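Local coordinates for ferrous iron uptake transporter protein B (Streptococcus thermophilus, PDB 3TAH) that probably drives ferrous iron uptake across the cell membrane, powered by GTP, which its N-terminal G-protein domain, the part described here, binds, at residues 106-111 with 161-166. The protein carries 1 engineered substitution. Residues are numbered along the deposited sequence; the frame is centred on the assembly and turned at random.
Sequences TGIPVT and TTTSTV
Pro109 and Ile108 run past Thr162 and Thr163, the CA atoms of Pro109 and Thr162 5.6 Å apart, with no direct hydrogen bond between the two segments. In this P-loop G domain, 106-111 leads from helix 93-105 into strand 110-115, a parallel strand beside 83-89, while 161-166 lies near the start of the loop that runs from helix 151-159 toward helix 176-189. Gly107 turns the chain out of the helix with a positive phi of 84°, a value easy for glycine because a CB would press on the preceding carbonyl. Pro109 then buries more surface than any other residue here. Its rigid ring lacks an N-H and offers three carbons: CB faces Thr161 O, CG lies 3.5 Å from Thr162 O and 3.8 Å from Val166 CB, and CD meets Thr163 CG2 at 3.7 Å. That methyl stands anti to the Thr163 carbonyl carbon; in the conformer given, Ile108 CG2 lies loosely beside it. Two threonines and a backbone bond from Val166 N to Thr162 O hold the turn of the loop: Thr162 OG1 accepts from Thr165 N in an ST motif, and Thr162 N donates almost straight (176°) to Thr165 OG1, so each hydroxyl grips the other's backbone. Farther along, Thr111 OG1 sits beside the backbone N (chi1 -67°), 3.6 Å from Thr161 CB, whereas the Thr161 hydroxyl is bonded to Lys157 O of helix 151-159. A water bridges this end, hydrogen-bonded to Pro109 O, to Thr161 O (2.7 Å) and, at 2.8 Å, to Thr111 OG1.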
loop_
_atom_site.group_PDB
_atom_site.type_symbol
_atom_site.label_atom_id
_atom_site.label_comp_id
_atom_site.label_asym_id
_atom_site.label_seq_id
_atom_site.Cartn_x
_atom_site.Cartn_y
_atom_site.Cartn_z
ATOM N N THR A 106 1.774 -5.789 -0.983
ATOM C CA THR A 106 0.971 -6.737 -0.194
ATOM C C THR A 106 0.263 -7.786 -1.065
ATOM O O THR A 106 -0.138 -8.856 -0.577
ATOM C CB THR A 106 -0.110 -6.028 0.662
ATOM O OG1 THR A 106 -1.120 -5.482 -0.198
ATOM C CG2 THR A 106 0.494 -4.942 1.576
ATOM N N GLY A 107 0.089 -7.475 -2.350
ATOM C CA GLY A 107 -0.611 -8.340 -3.269
ATOM C C GLY A 107 -2.125 -8.210 -3.275
ATOM O O GLY A 107 -2.774 -8.947 -4.009
ATOM N N ILE A 108 -2.691 -7.306 -2.472
ATOM C CA ILE A 108 -4.118 -6.998 -2.546
ATOM C C ILE A 108 -4.245 -5.822 -3.510
ATOM O O ILE A 108 -3.694 -4.756 -3.228
ATOM C CB ILE A 108 -4.693 -6.587 -1.211
ATOM C CG1 ILE A 108 -4.507 -7.702 -0.187
ATOM C CG2 ILE A 108 -6.169 -6.256 -1.370
ATOM C CD1 ILE A 108 -5.037 -7.341 1.157
ATOM N N PRO A 109 -4.950 -6.002 -4.643
ATOM C CA PRO A 109 -4.979 -4.945 -5.679
ATOM C C PRO A 109 -5.362 -3.572 -5.159
ATOM O O PRO A 109 -6.343 -3.447 -4.413
ATOM C CB PRO A 109 -6.018 -5.462 -6.673
ATOM C CG PRO A 109 -5.835 -6.914 -6.574
ATOM C CD PRO A 109 -5.697 -7.187 -5.114
ATOM N N VAL A 110 -4.569 -2.582 -5.549
ATOM C CA VAL A 110 -4.727 -1.200 -5.120
ATOM C C VAL A 110 -5.469 -0.381 -6.172
ATOM O O VAL A 110 -5.208 -0.540 -7.366
ATOM C CB VAL A 110 -3.332 -0.574 -4.840
ATOM C CG1 VAL A 110 -3.413 0.929 -4.670
ATOM C CG2 VAL A 110 -2.705 -1.259 -3.617
ATOM N N THR A 111 -6.400 0.467 -5.711
ATOM C CA THR A 111 -7.067 1.492 -6.512
ATOM C C THR A 111 -6.791 2.817 -5.774
ATOM O O THR A 111 -6.937 2.880 -4.554
ATOM C CB THR A 111 -8.577 1.246 -6.615
ATOM O OG1 THR A 111 -8.820 0.049 -7.370
ATOM C CG2 THR A 111 -9.284 2.434 -7.278
ATOM N N THR A 161 -11.808 -4.238 -8.700
ATOM C CA THR A 161 -10.363 -4.427 -8.742
ATOM C C THR A 161 -9.966 -5.169 -7.458
ATOM O O THR A 161 -9.497 -4.572 -6.478
ATOM C CB THR A 161 -9.637 -3.080 -8.860
ATOM O OG1 THR A 161 -10.175 -2.336 -9.960
ATOM C CG2 THR A 161 -8.123 -3.290 -9.065
ATOM N N THR A 162 -10.171 -6.482 -7.477
ATOM C CA THR A 162 -10.028 -7.309 -6.286
ATOM C C THR A 162 -9.087 -8.494 -6.459
ATOM O O THR A 162 -8.634 -8.790 -7.566
ATOM C CB THR A 162 -11.403 -7.862 -5.842
ATOM O OG1 THR A 162 -11.810 -8.889 -6.760
ATOM C CG2 THR A 162 -12.455 -6.747 -5.767
ATOM N N THR A 163 -8.803 -9.165 -5.341
ATOM C CA THR A 163 -8.003 -10.389 -5.335
ATOM C C THR A 163 -8.653 -11.479 -6.226
ATOM O O THR A 163 -7.961 -12.369 -6.721
ATOM C CB THR A 163 -7.798 -10.925 -3.898
ATOM O OG1 THR A 163 -9.074 -11.160 -3.290
ATOM C CG2 THR A 163 -7.008 -9.932 -3.032
ATOM N N SER A 164 -9.971 -11.404 -6.431
ATOM C CA SER A 164 -10.675 -12.347 -7.313
ATOM C C SER A 164 -10.587 -11.938 -8.781
ATOM O O SER A 164 -10.366 -12.795 -9.639
ATOM C CB SER A 164 -12.140 -12.516 -6.886
ATOM O OG SER A 164 -12.215 -12.893 -5.526
ATOM N N THR A 165 -10.738 -10.646 -9.075
ATOM C CA THR A 165 -10.805 -10.159 -10.458
ATOM C C THR A 165 -9.455 -9.897 -11.144
ATOM O O THR A 165 -9.353 -9.991 -12.365
ATOM C CB THR A 165 -11.678 -8.881 -10.557
ATOM O OG1 THR A 165 -11.031 -7.775 -9.909
ATOM C CG2 THR A 165 -13.043 -9.114 -9.918
ATOM N N VAL A 166 -8.420 -9.580 -10.374
ATOM C CA VAL A 166 -7.108 -9.250 -10.923
ATOM C C VAL A 166 -6.209 -10.487 -10.955
ATOM O O VAL A 166 -6.183 -11.269 -9.992
ATOM C CB VAL A 166 -6.460 -8.093 -10.093
ATOM C CG1 VAL A 166 -5.013 -7.779 -10.533
ATOM C CG2 VAL A 166 -7.313 -6.861 -10.197
HETATM O O HOH W 1 -8.529 -2.147 -5.644
#